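Local coordinates for membrane protein, putative (Geobacter sulfurreducens PCA, PDB 2QYB) that is a putative membrane protein of the sodium:solute symporter family, possibly with transport and phosphatase activity, of which this is the GAF domain, at residues 93-96 and 97-100. Sequence-based numbering, arbitrary orientation.
Sequences MTKP and LTRE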
loop_
_atom_site.group_PDB
_atom_site.type_symbol
_atom_site.label_atom_id
_atom_site.label_comp_id
_atom_site.label_asym_id
_atom_site.label_seq_id
_atom_site.Cartn_x
_atom_site.Cartn_y
_atom_site.Cartn_z
HETATM N N MSE A 93 13.875 7.374 27.644
HETATM C CA MSE A 93 14.794 6.440 26.987
HETATM C C MSE A 93 16.226 6.691 27.372
HETATM O O MSE A 93 16.627 7.830 27.621
HETATM C CB MSE A 93 14.717 6.631 25.483
HETATM C CG MSE A 93 13.405 6.240 24.857
HETATM SE SE MSE A 93 13.422 6.783 23.006
HETATM C CE MSE A 93 14.427 5.282 22.331
ATOM N N THR A 94 17.014 5.624 27.370
ATOM C CA THR A 94 18.424 5.696 27.711
ATOM C C THR A 94 19.384 5.813 26.478
ATOM O O THR A 94 20.595 5.886 26.663
ATOM C CB THR A 94 18.821 4.454 28.563
ATOM O OG1 THR A 94 18.690 3.275 27.766
ATOM C CG2 THR A 94 17.904 4.316 29.789
ATOM N N LYS A 95 18.857 5.818 25.252
ATOM C CA LYS A 95 19.679 6.026 24.072
ATOM C C LYS A 95 19.547 7.498 23.682
ATOM O O LYS A 95 18.515 7.933 23.161
ATOM C CB LYS A 95 19.206 5.146 22.934
ATOM C CG LYS A 95 19.677 3.716 22.995
ATOM C CD LYS A 95 18.851 2.835 22.079
ATOM C CE LYS A 95 19.086 1.341 22.401
ATOM N NZ LYS A 95 20.523 0.944 22.192
ATOM N N PRO A 96 20.581 8.288 23.976
ATOM C CA PRO A 96 20.331 9.723 23.898
ATOM C C PRO A 96 20.162 10.310 22.492
ATOM O O PRO A 96 19.319 11.177 22.310
ATOM C CB PRO A 96 21.515 10.341 24.656
ATOM C CG PRO A 96 22.570 9.258 24.765
ATOM C CD PRO A 96 21.934 7.946 24.452
ATOM N N LEU A 97 20.937 9.865 21.510
ATOM C CA LEU A 97 20.755 10.372 20.143
ATOM C C LEU A 97 19.452 9.870 19.515
ATOM O O LEU A 97 18.720 10.624 18.901
ATOM C CB LEU A 97 21.937 9.989 19.238
ATOM C CG LEU A 97 21.674 10.461 17.800
ATOM C CD1 LEU A 97 21.762 12.029 17.720
ATOM C CD2 LEU A 97 22.591 9.767 16.861
ATOM N N THR A 98 19.207 8.580 19.656
ATOM C CA THR A 98 18.000 7.960 19.182
ATOM C C THR A 98 16.792 8.671 19.804
ATOM O O THR A 98 15.915 9.142 19.091
ATOM C CB THR A 98 18.001 6.444 19.539
ATOM O OG1 THR A 98 19.217 5.825 19.067
ATOM C CG2 THR A 98 16.767 5.733 18.984
ATOM N N ARG A 99 16.775 8.800 21.126
ATOM C CA ARG A 99 15.742 9.589 21.800
ATOM C C ARG A 99 15.569 10.958 21.172
ATOM O O ARG A 99 14.457 11.365 20.813
ATOM C CB ARG A 99 16.121 9.777 23.256
ATOM C CG ARG A 99 15.304 10.780 24.043
ATOM C CD ARG A 99 15.986 10.939 25.393
ATOM N NE ARG A 99 15.257 11.772 26.325
ATOM C CZ ARG A 99 15.303 13.114 26.372
ATOM N NH1 ARG A 99 16.054 13.804 25.505
ATOM N NH2 ARG A 99 14.587 13.785 27.306
ATOM N N GLU A 100 16.674 11.673 21.011
ATOM C CA GLU A 100 16.589 12.988 20.416
ATOM C C GLU A 100 15.958 12.935 18.997
ATOM O O GLU A 100 15.109 13.766 18.661
ATOM C CB GLU A 100 17.983 13.628 20.409
ATOM C CG GLU A 100 18.020 15.063 19.960
ATOM C CD GLU A 100 17.208 15.990 20.851
ATOM O OE1 GLU A 100 17.055 15.701 22.075
ATOM O OE2 GLU A 100 16.739 17.026 20.308
#
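M93 and R99 meet at the N-terminus of helix 96-104 in this GAF domain, where the loop after strand 85-87 turns into the first helical turn, with K95 in the N-cap position and P96 next to it. The selenomethionine side chain lies against that first turn: its SE rests 3.8 Å from CA of R99, and the two side chains approach each other obliquely. A bend at chi3 (81°) then swings CE toward T98, where the methyl meets CG2 at 4.1 Å, the two side chains lying at about a right angle. M93 is the buried member of the group and also packs on Y74 of helix 74-81, joining the loop to that neighbouring helix. R99 leaves the helix extended, CG anti to the backbone N (chi1 169°), which carries its CD to 3.9 Å from the carbonyl O of M93; its NE is hydrogen-bonded to the carbonyl O of Q91, so the outer part of the side chain is held against the incoming loop. T98 also meets K95, whose CB lies 3.8 Å from CB of T98, and K95 touches Y74 as M93 does. K95 thus meets T98 through its aliphatic root, while its ammonium NZ hydrogen-bonds to the carbonyl O of E72, just before helix 74-81. Two backbone hydrogen bonds, each spanning four residues, start the helix. The N-H of R99 reaches O of K95 at 2.8 Å, and the next bond runs from N of E100 to O of P96 at 3.0 Å.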